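Local coordinates for protein trehalose-6-phosphate phosphatase (Candida albicans, PDB 5DXF) that belongs to the trehalose-phosphatase proteins and carries a glycosyltransferase family 20 region, probably folded as two Rossmann-like domains as in the GT-B clan, at residues A[389-394]-A[406-411]; A[230-235]-A[246-251]. One frame throughout, in Å; residues are numbered along the deposited sequence.

Interaction 1: residues A[389-394]-A[406-411]; sequences EIISRI and VLHYQM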
ATOM      1  N   GLU A 389     -10.798  -3.236 -22.658  1.00 46.67           N
ATOM      2  CA  GLU A 389     -10.649  -3.521 -24.079  1.00 46.77           C
ATOM      3  C   GLU A 389      -9.752  -4.737 -24.300  1.00 41.83           C
ATOM      4  O   GLU A 389     -10.076  -5.625 -25.094  1.00 44.95           O
ATOM      5  CB  GLU A 389     -10.090  -2.297 -24.813  1.00 43.70           C
ATOM      6  CG  GLU A 389      -9.780  -2.530 -26.288  1.00 47.63           C
ATOM      7  CD  GLU A 389      -9.412  -1.251 -27.023  1.00 83.14           C
ATOM      8  OE1 GLU A 389      -8.848  -1.341 -28.135  1.00 83.69           O
ATOM      9  OE2 GLU A 389      -9.695  -0.156 -26.491  1.00 81.88           O
ATOM     10  N   ILE A 390      -8.634  -4.775 -23.583  1.00 44.83           N
ATOM     11  CA  ILE A 390      -7.705  -5.894 -23.687  1.00 46.48           C
ATOM     12  C   ILE A 390      -8.362  -7.192 -23.214  1.00 42.83           C
ATOM     13  O   ILE A 390      -8.208  -8.235 -23.849  1.00 41.21           O
ATOM     14  CB  ILE A 390      -6.418  -5.639 -22.875  1.00 49.34           C
ATOM     15  CG1 ILE A 390      -5.788  -4.307 -23.280  1.00 52.31           C
ATOM     16  CG2 ILE A 390      -5.425  -6.769 -23.080  1.00 41.19           C
ATOM     17  CD1 ILE A 390      -4.734  -3.807 -22.310  1.00 50.00           C
ATOM     18  N   ILE A 391      -9.101  -7.122 -22.110  1.00 39.47           N
ATOM     19  CA  ILE A 391      -9.816  -8.291 -21.601  1.00 43.29           C
ATOM     20  C   ILE A 391     -10.812  -8.811 -22.632  1.00 52.05           C
ATOM     21  O   ILE A 391     -10.847 -10.010 -22.924  1.00 44.19           O
ATOM     22  CB  ILE A 391     -10.559  -7.982 -20.286  1.00 41.07           C
ATOM     23  CG1 ILE A 391      -9.562  -7.713 -19.159  1.00 35.34           C
ATOM     24  CG2 ILE A 391     -11.461  -9.141 -19.900  1.00 34.96           C
ATOM     25  CD1 ILE A 391     -10.213  -7.379 -17.836  1.00 33.63           C
ATOM     26  N   SER A 392     -11.609  -7.904 -23.187  1.00 42.03           N
ATOM     27  CA  SER A 392     -12.566  -8.257 -24.225  1.00 41.71           C
ATOM     28  C   SER A 392     -11.871  -8.900 -25.419  1.00 39.63           C
ATOM     29  O   SER A 392     -12.389  -9.856 -25.996  1.00 45.87           O
ATOM     30  CB  SER A 392     -13.352  -7.024 -24.679  1.00 37.82           C
ATOM     31  OG  SER A 392     -14.220  -6.563 -23.658  1.00 49.12           O
ATOM     32  N   ARG A 393     -10.697  -8.384 -25.776  1.00 39.99           N
ATOM     33  CA  ARG A 393      -9.941  -8.914 -26.910  1.00 44.05           C
ATOM     34  C   ARG A 393      -9.450 -10.338 -26.649  1.00 45.84           C
ATOM     35  O   ARG A 393      -9.609 -11.224 -27.495  1.00 44.02           O
ATOM     36  CB  ARG A 393      -8.754  -8.007 -27.235  1.00 42.42           C
ATOM     37  CG  ARG A 393      -8.247  -8.125 -28.666  1.00 58.73           C
ATOM     38  CD  ARG A 393      -6.807  -7.638 -28.775  1.00 55.48           C
ATOM     39  NE  ARG A 393      -6.595  -6.410 -28.012  1.00 51.35           N
ATOM     40  CZ  ARG A 393      -5.441  -6.066 -27.445  1.00 54.27           C
ATOM     41  NH1 ARG A 393      -4.383  -6.856 -27.551  1.00 62.61           N
ATOM     42  NH2 ARG A 393      -5.344  -4.930 -26.767  1.00 59.80           N
ATOM     43  N   ILE A 394      -8.858 -10.549 -25.476  1.00 39.60           N
ATOM     44  CA  ILE A 394      -8.350 -11.861 -25.085  1.00 44.89           C
ATOM     45  C   ILE A 394      -9.470 -12.897 -25.003  1.00 49.51           C
ATOM     46  O   ILE A 394      -9.336 -14.007 -25.519  1.00 48.79           O
ATOM     47  CB  ILE A 394      -7.617 -11.802 -23.726  1.00 58.36           C
ATOM     48  CG1 ILE A 394      -6.412 -10.864 -23.809  1.00 45.46           C
ATOM     49  CG2 ILE A 394      -7.176 -13.188 -23.294  1.00 39.50           C
ATOM     50  CD1 ILE A 394      -5.647 -10.741 -22.511  1.00 49.18           C
ATOM     51  N   VAL A 406      -9.881 -14.694 -19.146  1.00 31.11           N
ATOM     52  CA  VAL A 406      -9.781 -13.641 -18.139  1.00 34.70           C
ATOM     53  C   VAL A 406     -11.097 -13.411 -17.400  1.00 33.24           C
ATOM     54  O   VAL A 406     -12.128 -13.138 -18.015  1.00 42.20           O
ATOM     55  CB  VAL A 406      -9.334 -12.303 -18.756  1.00 34.19           C
ATOM     56  CG1 VAL A 406      -9.220 -11.241 -17.669  1.00 27.53           C
ATOM     57  CG2 VAL A 406      -8.011 -12.467 -19.475  1.00 28.15           C
ATOM     58  N   LEU A 407     -11.050 -13.525 -16.078  1.00 32.91           N
ATOM     59  CA  LEU A 407     -12.198 -13.207 -15.241  1.00 33.04           C
ATOM     60  C   LEU A 407     -11.918 -11.929 -14.463  1.00 36.05           C
ATOM     61  O   LEU A 407     -10.938 -11.849 -13.717  1.00 41.66           O
ATOM     62  CB  LEU A 407     -12.519 -14.365 -14.294  1.00 36.86           C
ATOM     63  CG  LEU A 407     -13.047 -15.625 -14.986  1.00 52.88           C
ATOM     64  CD1 LEU A 407     -13.092 -16.816 -14.038  1.00 47.38           C
ATOM     65  CD2 LEU A 407     -14.416 -15.368 -15.599  1.00 38.33           C
ATOM     66  N   HIS A 408     -12.777 -10.930 -14.649  1.00 34.34           N
ATOM     67  CA  HIS A 408     -12.581  -9.624 -14.029  1.00 40.51           C
ATOM     68  C   HIS A 408     -13.704  -9.282 -13.054  1.00 33.72           C
ATOM     69  O   HIS A 408     -14.846  -9.056 -13.459  1.00 48.65           O
ATOM     70  CB  HIS A 408     -12.474  -8.536 -15.100  1.00 34.97           C
ATOM     71  CG  HIS A 408     -11.995  -7.219 -14.576  1.00 47.14           C
ATOM     72  ND1 HIS A 408     -12.004  -6.070 -15.339  1.00 37.39           N
ATOM     73  CD2 HIS A 408     -11.484  -6.865 -13.373  1.00 44.35           C
ATOM     74  CE1 HIS A 408     -11.522  -5.067 -14.626  1.00 40.83           C
ATOM     75  NE2 HIS A 408     -11.200  -5.524 -13.429  1.00 43.58           N
ATOM     76  N   TYR A 409     -13.365  -9.234 -11.771  1.00 34.85           N
ATOM     77  CA  TYR A 409     -14.321  -8.875 -10.734  1.00 35.99           C
ATOM     78  C   TYR A 409     -13.999  -7.491 -10.189  1.00 35.85           C
ATOM     79  O   TYR A 409     -12.913  -7.272  -9.655  1.00 36.20           O
ATOM     80  CB  TYR A 409     -14.309  -9.909  -9.605  1.00 47.60           C
ATOM     81  CG  TYR A 409     -14.563 -11.326 -10.062  1.00 38.38           C
ATOM     82  CD1 TYR A 409     -15.856 -11.798 -10.245  1.00 42.09           C
ATOM     83  CD2 TYR A 409     -13.509 -12.194 -10.301  1.00 41.76           C
ATOM     84  CE1 TYR A 409     -16.089 -13.096 -10.663  1.00 51.06           C
ATOM     85  CE2 TYR A 409     -13.731 -13.490 -10.718  1.00 38.71           C
ATOM     86  CZ  TYR A 409     -15.021 -13.937 -10.897  1.00 37.32           C
ATOM     87  OH  TYR A 409     -15.243 -15.230 -11.312  1.00 45.85           O
ATOM     88  N   GLN A 410     -14.940  -6.564 -10.328  1.00 54.40           N
ATOM     89  CA  GLN A 410     -14.759  -5.207  -9.825  1.00 43.59           C
ATOM     90  C   GLN A 410     -15.572  -4.984  -8.556  1.00 40.85           C
ATOM     91  O   GLN A 410     -15.526  -3.907  -7.960  1.00 53.59           O
ATOM     92  CB  GLN A 410     -15.140  -4.182 -10.899  1.00 36.91           C
ATOM     93  CG  GLN A 410     -14.169  -4.143 -12.071  1.00 47.50           C
ATOM     94  CD  GLN A 410     -14.683  -3.338 -13.249  1.00 52.84           C
ATOM     95  OE1 GLN A 410     -15.023  -3.896 -14.292  1.00 65.79           O
ATOM     96  NE2 GLN A 410     -14.725  -2.020 -13.097  1.00 49.10           N
ATOM     97  N   MET A 411     -16.325  -5.986  -8.151  1.00 47.91           N
ATOM     98  CA  MET A 411     -17.036  -5.937  -6.885  1.00 58.32           C
ATOM     99  C   MET A 411     -16.099  -6.193  -5.719  1.00 57.54           C
ATOM    100  O   MET A 411     -15.032  -6.756  -5.893  1.00 64.24           O
ATOM    101  CB  MET A 411     -18.192  -6.931  -6.874  1.00 20.00           C
ATOM    102  CG  MET A 411     -17.806  -8.343  -6.499  1.00 20.00           C
ATOM    103  SD  MET A 411     -17.368  -9.323  -7.922  1.00 20.00           S
ATOM    104  CE  MET A 411     -18.606  -8.825  -9.096  1.00 20.00           C
TER
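A beta-alpha-beta unit built from strand 367-374, helix 381-398 and strand 406-409 contains this contact, in which Ile391 and Ile394 of the helix lie on Val406 and His408 of the closing strand. The short axes approach to 9.0 Å and run at 145°, so the helix travels roughly against the strand, as expected for a crossover between parallel strands.

Ile391 does most of the work, dividing its branches between two partners. Its CG2 meets Val406 CG1 at 3.8 Å, and its CG1 reaches the same methyl at 3.8 Å; the two side chains cross at about a right angle. With CG1 anti to the carbonyl carbon (chi1 -67°) and an extended chi2 of 179°, the delta methyl is carried on past the valine to the histidine. There Ile391 CD1 lies 3.3 Å from His408 ND1 and 3.7 Å from His408 CG, an oblique approach to the ring. One turn later Ile394 CG2 touches the other valine methyl, CG2 of Val406, at 4.0 Å. Val406 thus presents one methyl to each isoleucine.

The imidazole is held from several sides. Gln410 CG sits 3.5 Å above the plane of the His408 ring, offset toward its rim, and His408 NE2 is hydrogen-bonded to Ser373 OG of the neighbouring strand. Helix 346-359 completes the apolar layer, with Leu350 against Ile391 and Phe353 against Val406.

Segments 389-394 and 406-411 share no hydrogen bond, although Asn395, the next residue of the helix, accepts one from Val406 N. The 214 Å² buried is mostly apolar, the imidazole being the exception, which is consistent with van der Waals and hydrophobic packing between these segments.

Interaction 2: residues A[230-235]-A[246-251]; sequences VPFPSS and QLLDGM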
ATOM      1  N   VAL A 230       3.904   5.551   0.181  1.00 51.34           N
ATOM      2  CA  VAL A 230       4.021   5.709  -1.262  1.00 55.12           C
ATOM      3  C   VAL A 230       5.468   5.995  -1.667  1.00 51.18           C
ATOM      4  O   VAL A 230       6.280   6.362  -0.815  1.00 51.53           O
ATOM      5  CB  VAL A 230       3.100   6.851  -1.763  1.00 51.64           C
ATOM      6  CG1 VAL A 230       1.652   6.409  -1.701  1.00 48.86           C
ATOM      7  CG2 VAL A 230       3.312   8.120  -0.944  1.00 46.66           C
ATOM      8  N   PRO A 231       5.770   5.924  -2.946  1.00 53.15           N
ATOM      9  CA  PRO A 231       7.114   6.221  -3.436  1.00 55.31           C
ATOM     10  C   PRO A 231       7.467   7.694  -3.323  1.00 49.67           C
ATOM     11  O   PRO A 231       6.588   8.526  -3.244  1.00 48.74           O
ATOM     12  CB  PRO A 231       7.028   5.842  -4.904  1.00 52.39           C
ATOM     13  CG  PRO A 231       5.981   4.807  -4.956  1.00 51.53           C
ATOM     14  CD  PRO A 231       4.974   5.184  -3.929  1.00 45.90           C
ATOM     15  N   PHE A 232       8.752   8.006  -3.280  1.00 53.35           N
ATOM     16  CA  PHE A 232       9.186   9.390  -3.353  1.00 53.92           C
ATOM     17  C   PHE A 232       9.859   9.662  -4.680  1.00 54.26           C
ATOM     18  O   PHE A 232      10.704   8.900  -5.127  1.00 51.11           O
ATOM     19  CB  PHE A 232      10.099   9.785  -2.202  1.00 48.43           C
ATOM     20  CG  PHE A 232      10.037  11.241  -1.872  1.00 47.69           C
ATOM     21  CD1 PHE A 232       9.101  11.718  -0.993  1.00 42.81           C
ATOM     22  CD2 PHE A 232      10.902  12.135  -2.464  1.00 53.78           C
ATOM     23  CE1 PHE A 232       9.027  13.056  -0.698  1.00 46.70           C
ATOM     24  CE2 PHE A 232      10.842  13.476  -2.177  1.00 46.68           C
ATOM     25  CZ  PHE A 232       9.898  13.938  -1.293  1.00 49.05           C
ATOM     26  N   PRO A 233       9.404  10.816  -5.333  1.00 50.62           N
ATOM     27  CA  PRO A 233       9.991  11.000  -6.667  1.00 55.33           C
ATOM     28  C   PRO A 233      11.362  11.655  -6.696  1.00 52.30           C
ATOM     29  O   PRO A 233      11.714  12.360  -5.768  1.00 44.49           O
ATOM     30  CB  PRO A 233       8.983  11.890  -7.365  1.00 50.00           C
ATOM     31  CG  PRO A 233       8.598  12.848  -6.320  1.00 50.64           C
ATOM     32  CD  PRO A 233       8.487  12.038  -5.076  1.00 51.30           C
ATOM     33  N   SER A 234      12.069  11.494  -7.806  1.00 55.89           N
ATOM     34  CA  SER A 234      13.373  12.090  -8.051  1.00 48.19           C
ATOM     35  C   SER A 234      13.207  13.581  -8.109  1.00 58.01           C
ATOM     36  O   SER A 234      12.110  14.069  -8.305  1.00 54.40           O
ATOM     37  CB  SER A 234      13.900  11.638  -9.399  1.00 20.00           C
ATOM     38  OG  SER A 234      15.217  11.164  -9.309  1.00 20.00           O
ATOM     39  N   SER A 235      14.288  14.307  -7.879  1.00 52.91           N
ATOM     40  CA  SER A 235      14.231  15.756  -7.806  1.00 55.56           C
ATOM     41  C   SER A 235      13.632  16.332  -9.084  1.00 45.09           C
ATOM     42  O   SER A 235      12.970  17.348  -9.056  1.00 44.11           O
ATOM     43  CB  SER A 235      15.618  16.344  -7.530  1.00 56.69           C
ATOM     44  OG  SER A 235      16.608  15.733  -8.329  1.00 55.60           O
ATOM     45  N   GLN A 246       7.557  24.091   0.541  1.00 67.44           N
ATOM     46  CA  GLN A 246       6.727  23.882   1.717  1.00 74.52           C
ATOM     47  C   GLN A 246       6.522  22.400   2.037  1.00 68.23           C
ATOM     48  O   GLN A 246       6.520  22.027   3.194  1.00 72.82           O
ATOM     49  CB  GLN A 246       5.407  24.654   1.668  1.00 20.00           C
ATOM     50  CG  GLN A 246       4.971  25.108   0.296  1.00 20.00           C
ATOM     51  CD  GLN A 246       5.919  26.096  -0.316  1.00 20.00           C
ATOM     52  OE1 GLN A 246       7.059  25.760  -0.603  1.00 20.00           O
ATOM     53  NE2 GLN A 246       5.453  27.316  -0.527  1.00 20.00           N
ATOM     54  N   LEU A 247       6.350  21.556   1.027  1.00 63.61           N
ATOM     55  CA  LEU A 247       6.204  20.133   1.287  1.00 69.82           C
ATOM     56  C   LEU A 247       7.465  19.499   1.861  1.00 72.05           C
ATOM     57  O   LEU A 247       7.418  18.804   2.862  1.00 69.10           O
ATOM     58  CB  LEU A 247       5.815  19.411   0.002  1.00 58.85           C
ATOM     59  CG  LEU A 247       4.558  19.907  -0.688  1.00 58.81           C
ATOM     60  CD1 LEU A 247       4.677  19.765  -2.189  1.00 50.31           C
ATOM     61  CD2 LEU A 247       3.363  19.135  -0.178  1.00 56.58           C
ATOM     62  N   LEU A 248       8.598  19.799   1.250  1.00 67.99           N
ATOM     63  CA  LEU A 248       9.897  19.377   1.769  1.00 64.96           C
ATOM     64  C   LEU A 248      10.172  19.887   3.193  1.00 70.91           C
ATOM     65  O   LEU A 248      10.555  19.116   4.095  1.00 74.29           O
ATOM     66  CB  LEU A 248      10.992  19.870   0.834  1.00 58.66           C
ATOM     67  CG  LEU A 248      12.094  18.884   0.474  1.00 69.05           C
ATOM     68  CD1 LEU A 248      11.499  17.603  -0.073  1.00 62.86           C
ATOM     69  CD2 LEU A 248      13.019  19.513  -0.541  1.00 61.11           C
ATOM     70  N   ASP A 249      10.003  21.202   3.362  1.00 68.57           N
ATOM     71  CA  ASP A 249      10.001  21.849   4.675  1.00 73.71           C
ATOM     72  C   ASP A 249       9.192  20.988   5.616  1.00 74.28           C
ATOM     73  O   ASP A 249       9.760  20.309   6.468  1.00 83.63           O
ATOM     74  CB  ASP A 249       9.410  23.259   4.589  1.00 77.67           C
ATOM     75  CG  ASP A 249       9.432  23.997   5.907  1.00 84.19           C
ATOM     76  OD1 ASP A 249      10.536  24.304   6.412  1.00104.32           O
ATOM     77  OD2 ASP A 249       8.332  24.298   6.415  1.00 87.12           O
ATOM     78  N   GLY A 250       7.874  20.999   5.403  1.00 71.53           N
ATOM     79  CA  GLY A 250       6.915  20.191   6.139  1.00 70.99           C
ATOM     80  C   GLY A 250       7.442  18.849   6.598  1.00 71.96           C
ATOM     81  O   GLY A 250       7.373  18.516   7.780  1.00 66.76           O
ATOM     82  N   MET A 251       8.009  18.091   5.666  1.00 67.98           N
ATOM     83  CA  MET A 251       8.535  16.770   5.989  1.00 68.63           C
ATOM     84  C   MET A 251       9.742  16.838   6.917  1.00 76.90           C
ATOM     85  O   MET A 251       9.948  15.938   7.737  1.00 73.22           O
ATOM     86  CB  MET A 251       8.904  16.012   4.714  1.00 64.17           C
ATOM     87  CG  MET A 251       7.710  15.606   3.867  1.00 64.31           C
ATOM     88  SD  MET A 251       8.170  14.595   2.440  1.00 69.95           S
ATOM     89  CE  MET A 251       8.158  15.826   1.136  1.00 78.35           C
TER
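Phe232, in the loop between strand 223-227 and helix 235-238, meets Met251 and Leu248 of helix 244-251 through the far end of its ring. The closer part is the methionine, two of whose atoms, CE and SD, both meet CE1 and CZ of the phenyl group. Met251 CE lies at the ring edge, near the ring plane, 3.4 Å from Phe232 CE1 and 3.5 Å from Phe232 CZ. The sulfur follows behind: Met251 SD is 3.6 Å from Phe232 CE1 and 4.8 Å from the centroid of the Phe232 ring, on a line 71° from the ring normal, so it stands obliquely beside the ring and not over a face. The two side chains come from opposite directions. Met251 extends through chi2 (-175°) and then bends at chi3 (-100°), a turn that brings both sulfur and methyl to the phenyl rim.

Leu248 supplies the looser part, with a single atom. Its CD1 reaches Phe232 CZ at 4.2 Å, obliquely to the ring, and it is the end of this side chain that comes near. Farther round the helix lie the partly exposed Gln246 and Asp249; these more exposed positions add nothing to the 98 Å² buried between the two segments.

The phenyl ring has further company. Pro233 CD stands above one face, offset toward the rim, while Phe268 of helix 262-274 meets the ring edge-to-face and Phe160 and Phe238 also touch it. Phe232 O, for its part, makes weak hydrogen bonds to His267 and Arg434.

All three touching residues are buried, and the arrangement is a Met-aromatic contact within an aromatic cluster, at the loop that leaves the C-terminal end of a parallel strand in a fold consistent with the Rossmann-like half of a GT-B protein.

In the fold
Both contacts are buried and largely apolar, yet they belong to distant parts of the chain: their centres are 36 Å apart, the nearest atoms about 21 Å, and they share no element. Interaction 1 lies on the three-stranded parallel sheet 332-339, 367-374, 406-409 and joins helix to strand inside one beta-alpha-beta unit. Interaction 2 lies beside the nine-stranded mixed sheet and joins a strand-exit loop to a helix. Aliphatic branches and one imidazole give the first 214 Å²; a phenyl rim with a thioether and a leucine methyl gives the second 98 Å². Helix-on-sheet packing, with about twice the buried area, thus contrasts with a smaller, aromatic-centred joint.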